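Local coordinates for protein putative hexulose 6 phosphate synthase (Salmonella typhimurium, PDB 3F4W) that is a putative synthase of unconfirmed function that folds as a TIM barrel of the orotidine 5'-phosphate decarboxylase / HUMPS family, at residues 14-19 and 44-49; 115-120 and 154-159; 168-173 and 197-202. All blocks are in the same frame, centred on the assembly; numbering follows the deposited sequence.

Interaction 1: residues 14-19 and 44-49; sequences EAMVFM and IKAIKE
Met16 reaches from helix 12-22 to helix 42-50 and meets Ala46 and Ile47, in a small contact that illustrates how a flexible thioether can bridge two neighbouring helices. The nearest pair of CA atoms, Met16 CA and Ile47 CA, is separated by 7.2 Å. Met16 leaves its backbone alongside the other helix, and the bends further out bring its sulfur and methyl across. Its CG lies anti to the carbonyl carbon (chi1 -62°), and further bends at chi2 and at the thioether (chi3 -89°) fold the chain toward the neighbouring helix. The sulfur comes to rest beside the CG1 branch of Ile47, with Met16 SD 4.2 Å from Ile47 CG1. Beyond it, the terminal methyl settles over Ala46, where Met16 CE is 3.7 Å from the backbone Ala46 O and 4.3 Å from Ala46 CB. The side chains of Met16 and Ile47 cross obliquely, and no hydrogen bond joins the two segments; the contact is one of van der Waals packing, modest in extent, with 151 Å² buried in all. On the barrel side, Ile47 packs on Ile29 and Val31 of strand 28-31 and Val56 of strand 55-62, while Ala15 and Met19 face strand 2-7. The Met16 bridge thus joins two helices of the outer layer, outside the first three strands of the barrel.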
ATOM      1  N   GLU A  14       0.838  21.761  -5.647  1.00 20.04           N
ATOM      2  CA  GLU A  14       2.092  22.047  -4.961  1.00 21.75           C
ATOM      3  C   GLU A  14       3.272  21.369  -5.652  1.00 22.78           C
ATOM      4  O   GLU A  14       4.350  21.948  -5.761  1.00 23.43           O
ATOM      5  CB  GLU A  14       2.020  21.607  -3.499  1.00 22.60           C
ATOM      6  CG  GLU A  14       1.155  22.497  -2.629  1.00 23.14           C
ATOM      7  CD  GLU A  14       1.035  21.981  -1.204  1.00 27.13           C
ATOM      8  OE1 GLU A  14       1.262  20.771  -0.984  1.00 27.28           O
ATOM      9  OE2 GLU A  14       0.715  22.785  -0.306  1.00 28.16           O
ATOM     10  N   ALA A  15       3.059  20.141  -6.117  1.00 15.55           N
ATOM     11  CA  ALA A  15       4.113  19.368  -6.767  1.00 18.15           C
ATOM     12  C   ALA A  15       4.484  19.945  -8.128  1.00 20.61           C
ATOM     13  O   ALA A  15       5.654  19.962  -8.506  1.00 19.89           O
ATOM     14  CB  ALA A  15       3.691  17.911  -6.909  1.00 12.38           C
ATOM     15  N   MET A  16       3.480  20.403  -8.867  1.00 24.34           N
ATOM     16  CA  MET A  16       3.715  20.981 -10.186  1.00 26.88           C
ATOM     17  C   MET A  16       4.580  22.232 -10.086  1.00 29.35           C
ATOM     18  O   MET A  16       5.452  22.467 -10.926  1.00 33.29           O
ATOM     19  CB  MET A  16       2.387  21.305 -10.872  1.00 27.94           C
ATOM     20  CG  MET A  16       1.519  20.084 -11.114  1.00 28.17           C
ATOM     21  SD  MET A  16       2.249  18.932 -12.289  1.00 32.18           S
ATOM     22  CE  MET A  16       1.615  19.567 -13.837  1.00 31.02           C
ATOM     23  N   VAL A  17       4.337  23.030  -9.052  1.00 22.74           N
ATOM     24  CA  VAL A  17       5.131  24.224  -8.809  1.00 27.22           C
ATOM     25  C   VAL A  17       6.529  23.868  -8.313  1.00 24.79           C
ATOM     26  O   VAL A  17       7.522  24.443  -8.763  1.00 26.54           O
ATOM     27  CB  VAL A  17       4.456  25.140  -7.780  1.00 27.17           C
ATOM     28  CG1 VAL A  17       5.451  26.155  -7.244  1.00 23.50           C
ATOM     29  CG2 VAL A  17       3.247  25.825  -8.398  1.00 26.52           C
ATOM     30  N   PHE A  18       6.603  22.915  -7.387  1.00 19.51           N
ATOM     31  CA  PHE A  18       7.876  22.536  -6.777  1.00 19.83           C
ATOM     32  C   PHE A  18       8.850  21.913  -7.772  1.00 17.32           C
ATOM     33  O   PHE A  18      10.048  22.184  -7.723  1.00 19.24           O
ATOM     34  CB  PHE A  18       7.654  21.583  -5.597  1.00 19.02           C
ATOM     35  CG  PHE A  18       8.922  21.206  -4.876  1.00 16.61           C
ATOM     36  CD1 PHE A  18       9.447  22.029  -3.893  1.00 15.68           C
ATOM     37  CD2 PHE A  18       9.587  20.032  -5.183  1.00 16.02           C
ATOM     38  CE1 PHE A  18      10.614  21.687  -3.228  1.00 20.42           C
ATOM     39  CE2 PHE A  18      10.755  19.680  -4.526  1.00 16.27           C
ATOM     40  CZ  PHE A  18      11.272  20.509  -3.548  1.00 17.11           C
ATOM     41  N   MET A  19       8.340  21.073  -8.667  1.00 19.39           N
ATOM     42  CA  MET A  19       9.198  20.377  -9.624  1.00 20.72           C
ATOM     43  C   MET A  19       9.984  21.333 -10.520  1.00 23.25           C
ATOM     44  O   MET A  19      11.113  21.038 -10.909  1.00 21.68           O
ATOM     45  CB  MET A  19       8.394  19.387 -10.471  1.00 18.99           C
ATOM     46  CG  MET A  19       8.092  18.066  -9.765  1.00 21.42           C
ATOM     47  SD  MET A  19       9.532  17.306  -8.979  1.00 24.25           S
ATOM     48  CE  MET A  19      10.700  17.220 -10.336  1.00 20.82           C
ATOM     49  N   ILE A  44       0.028  10.976 -11.673  1.00 17.77           N
ATOM     50  CA  ILE A  44       0.960  10.407 -12.640  1.00 15.99           C
ATOM     51  C   ILE A  44       0.757  11.015 -14.022  1.00 21.13           C
ATOM     52  O   ILE A  44       1.715  11.397 -14.690  1.00 18.11           O
ATOM     53  CB  ILE A  44       0.790   8.883 -12.751  1.00 17.53           C
ATOM     54  CG1 ILE A  44       1.025   8.219 -11.393  1.00 20.47           C
ATOM     55  CG2 ILE A  44       1.742   8.310 -13.791  1.00 20.22           C
ATOM     56  CD1 ILE A  44       2.464   8.273 -10.939  1.00 22.06           C
ATOM     57  N   LYS A  45      -0.499  11.100 -14.447  1.00 17.83           N
ATOM     58  CA  LYS A  45      -0.829  11.637 -15.761  1.00 15.78           C
ATOM     59  C   LYS A  45      -0.333  13.072 -15.914  1.00 18.16           C
ATOM     60  O   LYS A  45       0.301  13.417 -16.910  1.00 18.21           O
ATOM     61  CB  LYS A  45      -2.339  11.580 -15.992  1.00 16.92           C
ATOM     62  CG  LYS A  45      -2.917  10.171 -15.983  1.00 20.84           C
ATOM     63  CD  LYS A  45      -4.435  10.190 -16.103  1.00 22.01           C
ATOM     64  CE  LYS A  45      -4.984   8.810 -16.435  1.00 27.41           C
ATOM     65  NZ  LYS A  45      -6.476   8.786 -16.449  1.00 32.13           N
ATOM     66  N   ALA A  46      -0.626  13.897 -14.914  1.00 16.58           N
ATOM     67  CA  ALA A  46      -0.276  15.313 -14.949  1.00 18.48           C
ATOM     68  C   ALA A  46       1.233  15.536 -14.976  1.00 18.34           C
ATOM     69  O   ALA A  46       1.734  16.363 -15.735  1.00 16.06           O
ATOM     70  CB  ALA A  46      -0.896  16.034 -13.761  1.00 20.19           C
ATOM     71  N   ILE A  47       1.955  14.805 -14.139  1.00 20.47           N
ATOM     72  CA  ILE A  47       3.404  14.966 -14.061  1.00 19.95           C
ATOM     73  C   ILE A  47       4.095  14.458 -15.327  1.00 20.92           C
ATOM     74  O   ILE A  47       4.996  15.111 -15.853  1.00 21.96           O
ATOM     75  CB  ILE A  47       3.975  14.269 -12.815  1.00 18.41           C
ATOM     76  CG1 ILE A  47       3.572  15.042 -11.557  1.00 18.76           C
ATOM     77  CG2 ILE A  47       5.490  14.150 -12.905  1.00 19.26           C
ATOM     78  CD1 ILE A  47       3.887  14.317 -10.266  1.00 19.04           C
ATOM     79  N   LYS A  48       3.662  13.301 -15.818  1.00 20.52           N
ATOM     80  CA  LYS A  48       4.261  12.710 -17.009  1.00 21.64           C
ATOM     81  C   LYS A  48       3.970  13.581 -18.226  1.00 25.30           C
ATOM     82  O   LYS A  48       4.754  13.625 -19.174  1.00 26.56           O
ATOM     83  CB  LYS A  48       3.747  11.284 -17.232  1.00 20.53           C
ATOM     84  CG  LYS A  48       4.471  10.523 -18.329  1.00 21.87           C
ATOM     85  CD  LYS A  48       5.924  10.245 -17.969  1.00 23.73           C
ATOM     86  CE  LYS A  48       6.645   9.559 -19.123  1.00 24.92           C
ATOM     87  NZ  LYS A  48       8.053   9.219 -18.782  1.00 21.23           N
ATOM     88  N   GLU A  49       2.840  14.280 -18.184  1.00 29.43           N
ATOM     89  CA  GLU A  49       2.458  15.194 -19.254  1.00 27.21           C
ATOM     90  C   GLU A  49       3.340  16.439 -19.261  1.00 30.40           C
ATOM     91  O   GLU A  49       3.764  16.906 -20.319  1.00 26.22           O
ATOM     92  CB  GLU A  49       0.989  15.593 -19.105  1.00 30.10           C
ATOM     93  CG  GLU A  49       0.503  16.619 -20.115  1.00 37.08           C
ATOM     94  CD  GLU A  49      -0.993  16.881 -20.004  1.00 45.48           C
ATOM     95  OE1 GLU A  49      -1.477  17.116 -18.876  1.00 47.11           O
ATOM     96  OE2 GLU A  49      -1.682  16.850 -21.046  1.00 49.44           O
TER

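Interaction 2: residues 115-120 and 154-159; sequences DLPARV and LKVRRK
Val156, in the last turn of helix 147-156, points its side chain from the backbone toward the start of helix 116-126 and packs against Pro117 and Val120. Beyond CB the side chain forks into two methyls, both against Pro117, of which CG1 also meets Val120. Val156 CG1, placed anti to the backbone N (chi1 180°), lies over the backbone of Pro117, 3.8 Å from Pro117 O and 3.9 Å from Pro117 CA. The same methyl reaches Val120, three residues on, with Val156 CG1 and Val120 CG1 4.1 Å apart. CG2 takes the proline ring: Val156 CG2 stands 3.8 Å from Pro117 CB and 4.1 Å from Pro117 CG, and the two side chains cross at about a right angle. Val120 also brings its CG1 to the backbone of Arg157, 4.1 Å from Arg157 CA, just where the chain leaves helical geometry. The rest of Arg157 leads away from helix 116-126; its NH1 donates a hydrogen bond to Ala160 O, and Leu154 CD2 lies over one face of the guanidinium, displaced toward its rim. No hydrogen bond crosses between the two segments, although Glu124 of helix 116-126 accepts from the backbone N of Arg158 and Lys159. Helix 116-126 follows strand 105-109 and helix 147-156 follows strand 130-134; the contact therefore joins helices of consecutive beta-alpha units in the outer layer of a TIM barrel.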
ATOM      1  N   ASP A 115      14.262 -11.058   6.858  1.00 28.87           N
ATOM      2  CA  ASP A 115      15.434 -11.831   6.457  1.00 22.14           C
ATOM      3  C   ASP A 115      15.877 -11.421   5.058  1.00 21.37           C
ATOM      4  O   ASP A 115      15.511 -12.050   4.067  1.00 18.54           O
ATOM      5  CB  ASP A 115      15.134 -13.330   6.509  1.00 26.29           C
ATOM      6  CG  ASP A 115      16.386 -14.187   6.383  1.00 30.97           C
ATOM      7  OD1 ASP A 115      17.462 -13.643   6.046  1.00 27.54           O
ATOM      8  OD2 ASP A 115      16.287 -15.413   6.619  1.00 28.43           O
ATOM      9  N   LEU A 116      16.674 -10.361   4.993  1.00 21.24           N
ATOM     10  CA  LEU A 116      17.069  -9.762   3.724  1.00 19.36           C
ATOM     11  C   LEU A 116      17.759 -10.740   2.762  1.00 18.30           C
ATOM     12  O   LEU A 116      17.331 -10.884   1.619  1.00 17.09           O
ATOM     13  CB  LEU A 116      17.934  -8.525   3.980  1.00 18.50           C
ATOM     14  CG  LEU A 116      18.067  -7.483   2.868  1.00 21.32           C
ATOM     15  CD1 LEU A 116      16.724  -7.198   2.214  1.00 21.85           C
ATOM     16  CD2 LEU A 116      18.669  -6.207   3.433  1.00 19.54           C
ATOM     17  N   PRO A 117      18.822 -11.427   3.217  1.00 19.77           N
ATOM     18  CA  PRO A 117      19.507 -12.336   2.289  1.00 18.96           C
ATOM     19  C   PRO A 117      18.596 -13.429   1.720  1.00 17.99           C
ATOM     20  O   PRO A 117      18.603 -13.660   0.513  1.00 17.48           O
ATOM     21  CB  PRO A 117      20.617 -12.950   3.153  1.00 19.83           C
ATOM     22  CG  PRO A 117      20.858 -11.942   4.226  1.00 22.03           C
ATOM     23  CD  PRO A 117      19.510 -11.348   4.518  1.00 22.67           C
ATOM     24  N   ALA A 118      17.823 -14.091   2.574  1.00 20.01           N
ATOM     25  CA  ALA A 118      16.918 -15.137   2.111  1.00 18.92           C
ATOM     26  C   ALA A 118      15.888 -14.585   1.126  1.00 19.47           C
ATOM     27  O   ALA A 118      15.581 -15.214   0.112  1.00 17.25           O
ATOM     28  CB  ALA A 118      16.227 -15.809   3.291  1.00 21.80           C
ATOM     29  N   ARG A 119      15.367 -13.399   1.422  1.00 15.57           N
ATOM     30  CA  ARG A 119      14.314 -12.804   0.604  1.00 17.38           C
ATOM     31  C   ARG A 119      14.860 -12.379  -0.758  1.00 16.62           C
ATOM     32  O   ARG A 119      14.208 -12.567  -1.791  1.00 14.46           O
ATOM     33  CB  ARG A 119      13.687 -11.611   1.334  1.00 14.53           C
ATOM     34  CG  ARG A 119      12.335 -11.187   0.790  1.00 14.52           C
ATOM     35  CD  ARG A 119      11.335 -12.328   0.879  1.00 19.04           C
ATOM     36  NE  ARG A 119      10.041 -11.955   0.318  1.00 21.15           N
ATOM     37  CZ  ARG A 119       9.061 -12.814   0.062  1.00 22.18           C
ATOM     38  NH1 ARG A 119       9.222 -14.105   0.311  1.00 21.82           N
ATOM     39  NH2 ARG A 119       7.923 -12.382  -0.455  1.00 21.76           N
ATOM     40  N   VAL A 120      16.057 -11.802  -0.758  1.00 11.91           N
ATOM     41  CA  VAL A 120      16.706 -11.403  -2.002  1.00 13.79           C
ATOM     42  C   VAL A 120      16.942 -12.602  -2.916  1.00 14.81           C
ATOM     43  O   VAL A 120      16.677 -12.535  -4.115  1.00 15.28           O
ATOM     44  CB  VAL A 120      18.036 -10.675  -1.742  1.00 15.32           C
ATOM     45  CG1 VAL A 120      18.772 -10.431  -3.049  1.00 18.92           C
ATOM     46  CG2 VAL A 120      17.781  -9.357  -1.023  1.00 15.22           C
ATOM     47  N   LEU A 154      24.003  -5.357  -1.115  1.00 23.20           N
ATOM     48  CA  LEU A 154      25.093  -5.356  -2.088  1.00 23.07           C
ATOM     49  C   LEU A 154      25.945  -6.626  -2.036  1.00 25.73           C
ATOM     50  O   LEU A 154      26.541  -7.026  -3.039  1.00 29.60           O
ATOM     51  CB  LEU A 154      25.968  -4.113  -1.911  1.00 23.52           C
ATOM     52  CG  LEU A 154      25.279  -2.800  -2.276  1.00 26.41           C
ATOM     53  CD1 LEU A 154      26.163  -1.599  -1.971  1.00 23.83           C
ATOM     54  CD2 LEU A 154      24.870  -2.821  -3.739  1.00 25.66           C
ATOM     55  N   LYS A 155      25.995  -7.260  -0.871  1.00 27.05           N
ATOM     56  CA  LYS A 155      26.751  -8.497  -0.715  1.00 28.75           C
ATOM     57  C   LYS A 155      25.977  -9.702  -1.250  1.00 31.35           C
ATOM     58  O   LYS A 155      26.570 -10.648  -1.767  1.00 29.91           O
ATOM     59  CB  LYS A 155      27.114  -8.722   0.753  1.00 31.55           C
ATOM     60  CG  LYS A 155      27.929  -7.600   1.370  1.00 29.96           C
ATOM     61  CD  LYS A 155      28.134  -7.827   2.861  1.00 33.45           C
ATOM     62  CE  LYS A 155      29.212  -8.863   3.120  1.00 32.90           C
ATOM     63  NZ  LYS A 155      30.563  -8.316   2.835  1.00 33.66           N
ATOM     64  N   VAL A 156      24.653  -9.660  -1.135  1.00 22.02           N
ATOM     65  CA  VAL A 156      23.823 -10.809  -1.489  1.00 20.41           C
ATOM     66  C   VAL A 156      23.302 -10.770  -2.923  1.00 22.83           C
ATOM     67  O   VAL A 156      23.184 -11.811  -3.566  1.00 21.59           O
ATOM     68  CB  VAL A 156      22.626 -10.968  -0.529  1.00 19.56           C
ATOM     69  CG1 VAL A 156      21.787 -12.171  -0.928  1.00 22.36           C
ATOM     70  CG2 VAL A 156      23.111 -11.099   0.905  1.00 23.18           C
ATOM     71  N   ARG A 157      22.982  -9.580  -3.424  1.00 24.55           N
ATOM     72  CA  ARG A 157      22.391  -9.468  -4.758  1.00 27.78           C
ATOM     73  C   ARG A 157      23.301 -10.037  -5.846  1.00 31.65           C
ATOM     74  O   ARG A 157      24.521  -9.887  -5.793  1.00 32.54           O
ATOM     75  CB  ARG A 157      21.995  -8.018  -5.071  1.00 26.48           C
ATOM     76  CG  ARG A 157      23.152  -7.072  -5.335  1.00 29.45           C
ATOM     77  CD  ARG A 157      23.538  -7.027  -6.810  1.00 31.15           C
ATOM     78  NE  ARG A 157      24.746  -6.232  -7.012  1.00 33.87           N
ATOM     79  CZ  ARG A 157      24.748  -4.960  -7.392  1.00 33.24           C
ATOM     80  NH1 ARG A 157      23.604  -4.337  -7.632  1.00 27.88           N
ATOM     81  NH2 ARG A 157      25.893  -4.312  -7.542  1.00 40.27           N
ATOM     82  N   ARG A 158      22.695 -10.692  -6.833  1.00 29.33           N
ATOM     83  CA  ARG A 158      23.446 -11.279  -7.939  1.00 33.06           C
ATOM     84  C   ARG A 158      23.420 -10.399  -9.184  1.00 32.58           C
ATOM     85  O   ARG A 158      24.465 -10.069  -9.743  1.00 35.77           O
ATOM     86  CB  ARG A 158      22.903 -12.667  -8.283  1.00 29.49           C
ATOM     87  CG  ARG A 158      23.166 -13.717  -7.221  1.00 36.95           C
ATOM     88  CD  ARG A 158      22.641 -15.074  -7.661  1.00 46.96           C
ATOM     89  NE  ARG A 158      22.693 -16.061  -6.587  1.00 60.71           N
ATOM     90  CZ  ARG A 158      22.249 -17.309  -6.700  1.00 62.82           C
ATOM     91  NH1 ARG A 158      21.720 -17.724  -7.845  1.00 58.57           N
ATOM     92  NH2 ARG A 158      22.333 -18.142  -5.669  1.00 62.35           N
ATOM     93  N   LYS A 159      22.220 -10.024  -9.612  1.00 29.24           N
ATOM     94  CA  LYS A 159      22.050  -9.267 -10.847  1.00 29.98           C
ATOM     95  C   LYS A 159      21.210  -8.012 -10.653  1.00 28.58           C
ATOM     96  O   LYS A 159      21.342  -7.049 -11.408  1.00 27.66           O
ATOM     97  CB  LYS A 159      21.402 -10.141 -11.923  1.00 34.95           C
ATOM     98  CG  LYS A 159      22.310 -11.219 -12.490  1.00 42.81           C
ATOM     99  CD  LYS A 159      21.629 -11.950 -13.640  1.00 58.51           C
ATOM    100  CE  LYS A 159      22.569 -12.943 -14.306  1.00 62.32           C
ATOM    101  NZ  LYS A 159      21.912 -13.652 -15.441  1.00 60.29           N
TER

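Interaction 3: residues 168-173 and 197-202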
ATOM      1  N   ILE A 168      18.019  10.146   3.175  1.00 17.27           N
ATOM      2  CA  ILE A 168      19.308  10.560   2.632  1.00 17.94           C
ATOM      3  C   ILE A 168      19.300  12.047   2.281  1.00 20.14           C
ATOM      4  O   ILE A 168      18.313  12.567   1.756  1.00 16.68           O
ATOM      5  CB  ILE A 168      19.687   9.712   1.401  1.00 16.69           C
ATOM      6  CG1 ILE A 168      19.858   8.246   1.819  1.00 18.79           C
ATOM      7  CG2 ILE A 168      20.968  10.233   0.751  1.00 19.27           C
ATOM      8  CD1 ILE A 168      19.896   7.264   0.663  1.00 13.40           C
ATOM      9  N   SER A 169      20.399  12.731   2.595  1.00 19.64           N
ATOM     10  CA  SER A 169      20.526  14.162   2.326  1.00 21.48           C
ATOM     11  C   SER A 169      21.909  14.484   1.768  1.00 20.22           C
ATOM     12  O   SER A 169      22.739  13.593   1.599  1.00 20.30           O
ATOM     13  CB  SER A 169      20.287  14.971   3.603  1.00 22.02           C
ATOM     14  OG  SER A 169      21.391  14.862   4.485  1.00 22.66           O
ATOM     15  N   SER A 170      22.160  15.759   1.493  1.00 20.89           N
ATOM     16  CA  SER A 170      23.468  16.171   0.995  1.00 22.47           C
ATOM     17  C   SER A 170      24.552  15.854   2.019  1.00 25.21           C
ATOM     18  O   SER A 170      25.715  15.661   1.665  1.00 24.63           O
ATOM     19  CB  SER A 170      23.480  17.664   0.675  1.00 24.14           C
ATOM     20  OG  SER A 170      23.263  18.428   1.847  1.00 25.62           O
ATOM     21  N   GLN A 171      24.162  15.804   3.290  1.00 23.59           N
ATOM     22  CA  GLN A 171      25.107  15.546   4.374  1.00 25.52           C
ATOM     23  C   GLN A 171      25.568  14.090   4.429  1.00 29.16           C
ATOM     24  O   GLN A 171      26.661  13.804   4.916  1.00 27.39           O
ATOM     25  CB  GLN A 171      24.511  15.962   5.721  0.50 24.33           C
ATOM     26  CG  GLN A 171      24.530  17.463   5.963  0.50 30.36           C
ATOM     27  CD  GLN A 171      25.937  18.001   6.164  0.50 34.14           C
ATOM     28  OE1 GLN A 171      26.539  17.819   7.224  0.50 34.26           O
ATOM     29  NE2 GLN A 171      26.465  18.672   5.148  1.00 37.36           N
ATOM     30  N   THR A 172      24.748  13.173   3.920  1.00 21.16           N
ATOM     31  CA  THR A 172      25.050  11.746   4.026  1.00 21.78           C
ATOM     32  C   THR A 172      25.116  11.016   2.687  1.00 18.60           C
ATOM     33  O   THR A 172      25.472   9.840   2.638  1.00 18.61           O
ATOM     34  CB  THR A 172      23.998  11.028   4.878  1.00 23.81           C
ATOM     35  OG1 THR A 172      22.704  11.226   4.292  1.00 21.68           O
ATOM     36  CG2 THR A 172      24.000  11.578   6.297  1.00 22.72           C
ATOM     37  N   VAL A 173      24.764  11.702   1.605  1.00 18.47           N
ATOM     38  CA  VAL A 173      24.674  11.050   0.303  1.00 17.52           C
ATOM     39  C   VAL A 173      25.989  10.391  -0.125  1.00 18.92           C
ATOM     40  O   VAL A 173      25.985   9.340  -0.771  1.00 19.37           O
ATOM     41  CB  VAL A 173      24.175  12.021  -0.797  1.00 17.95           C
ATOM     42  CG1 VAL A 173      25.082  13.243  -0.893  1.00 17.76           C
ATOM     43  CG2 VAL A 173      24.078  11.302  -2.136  1.00 17.05           C
ATOM     44  N   ALA A 197      16.545  23.823  -4.791  1.00 21.99           N
ATOM     45  CA  ALA A 197      17.427  23.751  -5.946  1.00 22.96           C
ATOM     46  C   ALA A 197      18.868  23.517  -5.501  1.00 21.94           C
ATOM     47  O   ALA A 197      19.597  22.736  -6.113  1.00 21.66           O
ATOM     48  CB  ALA A 197      17.321  25.026  -6.776  1.00 26.20           C
ATOM     49  N   GLY A 198      19.269  24.198  -4.433  1.00 19.76           N
ATOM     50  CA  GLY A 198      20.606  24.055  -3.887  1.00 19.03           C
ATOM     51  C   GLY A 198      20.853  22.658  -3.353  1.00 18.64           C
ATOM     52  O   GLY A 198      21.881  22.052  -3.640  1.00 20.88           O
ATOM     53  N   GLU A 199      19.905  22.144  -2.574  1.00 24.88           N
ATOM     54  CA  GLU A 199      20.023  20.798  -2.027  1.00 21.73           C
ATOM     55  C   GLU A 199      20.036  19.762  -3.144  1.00 21.50           C
ATOM     56  O   GLU A 199      20.802  18.801  -3.100  1.00 21.10           O
ATOM     57  CB  GLU A 199      18.888  20.504  -1.040  1.00 22.31           C
ATOM     58  CG  GLU A 199      18.898  19.082  -0.476  1.00 28.99           C
ATOM     59  CD  GLU A 199      20.074  18.817   0.453  1.00 31.54           C
ATOM     60  OE1 GLU A 199      20.074  17.771   1.143  1.00 28.86           O
ATOM     61  OE2 GLU A 199      20.998  19.660   0.502  1.00 31.47           O
ATOM     62  N   ALA A 200      19.191  19.965  -4.149  1.00 17.04           N
ATOM     63  CA  ALA A 200      19.137  19.057  -5.288  1.00 17.87           C
ATOM     64  C   ALA A 200      20.461  19.071  -6.042  1.00 20.95           C
ATOM     65  O   ALA A 200      20.957  18.027  -6.466  1.00 21.14           O
ATOM     66  CB  ALA A 200      17.988  19.433  -6.217  1.00 19.38           C
ATOM     67  N   ARG A 201      21.037  20.259  -6.196  1.00 24.94           N
ATOM     68  CA  ARG A 201      22.325  20.396  -6.864  1.00 26.13           C
ATOM     69  C   ARG A 201      23.433  19.640  -6.135  1.00 24.64           C
ATOM     70  O   ARG A 201      24.211  18.921  -6.756  1.00 23.40           O
ATOM     71  CB  ARG A 201      22.722  21.865  -6.996  1.00 25.42           C
ATOM     72  CG  ARG A 201      24.033  22.056  -7.739  1.00 29.55           C
ATOM     73  CD  ARG A 201      24.665  23.405  -7.445  1.00 31.91           C
ATOM     74  NE  ARG A 201      25.353  23.432  -6.157  1.00 31.82           N
ATOM     75  CZ  ARG A 201      24.999  24.204  -5.134  1.00 35.37           C
ATOM     76  NH1 ARG A 201      23.959  25.023  -5.242  1.00 33.19           N
ATOM     77  NH2 ARG A 201      25.692  24.162  -4.003  1.00 33.76           N
ATOM     78  N   LYS A 202      23.502  19.815  -4.818  1.00 19.11           N
ATOM     79  CA  LYS A 202      24.578  19.223  -4.024  1.00 21.86           C
ATOM     80  C   LYS A 202      24.511  17.698  -3.995  1.00 18.94           C
ATOM     81  O   LYS A 202      25.543  17.022  -3.948  1.00 16.42           O
ATOM     82  CB  LYS A 202      24.576  19.785  -2.602  1.00 22.32           C
ATOM     83  CG  LYS A 202      24.652  21.301  -2.554  1.00 28.24           C
ATOM     84  CD  LYS A 202      25.447  21.792  -1.357  1.00 35.05           C
ATOM     85  CE  LYS A 202      24.747  21.474  -0.049  1.00 37.48           C
ATOM     86  NZ  LYS A 202      23.493  22.258   0.102  1.00 43.70           N
TER
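The buried carboxylate of Glu199 takes two hydrogen bonds from Ser170, one on each oxygen, so that one acidic side chain of a helix satisfies both a backbone and a side-chain donor of a loop. Ser170 N donates to Glu199 OE1 at 2.9 Å, with an angle of 158° at the hydrogen, and approaches from above the carboxylate plane, 36° out of it. The hydroxyl Ser170 OG donates to Glu199 OE2, also at 2.9 Å, and there the syn lone pair is used. Glu199 reaches the loop through a bend at chi2 (69°). A long salt bridge, 3.6 Å from Lys202 NZ to Glu199 OE2, adds a second partner to that oxygen and probably favours the charged carboxylate, while Lys202 CE lies near Ser170 OG. The loop also meets its own needs: Ser169 OG accepts a clearly bent bond from Gln171 N at 3.2 Å, forming an ST turn, whereas Ser169 N donates almost straight to Thr172 OG1 at the same length. Loop 168-173 leads from strand 161-165 to helix 173-177 and leans on helix 196-209, where Val173 packs on Ile203, Val206 and Leu207; Ser169 and Glu199 both touch Ala189 of helix 188-191.

How the interactions relate
Interactions 1 and 2 join outer helices of the barrel through apolar side chains, with no hydrogen bond across either, whereas interaction 3 ties a loop to a helix through a carboxylate. Interactions 1 and 2 lie on opposite sides of the chain's centre, their own centres 34 Å apart. Interaction 3 is closer to interaction 1, with centres 21 Å and nearest atoms about 6 Å apart, than to interaction 2, at 28 Å between centres and about 11 Å between nearest atoms. Helices 12-22 and 196-209 follow the first and last strands, which are neighbours where the barrel closes. None touches another, and the three follow in series along the chain.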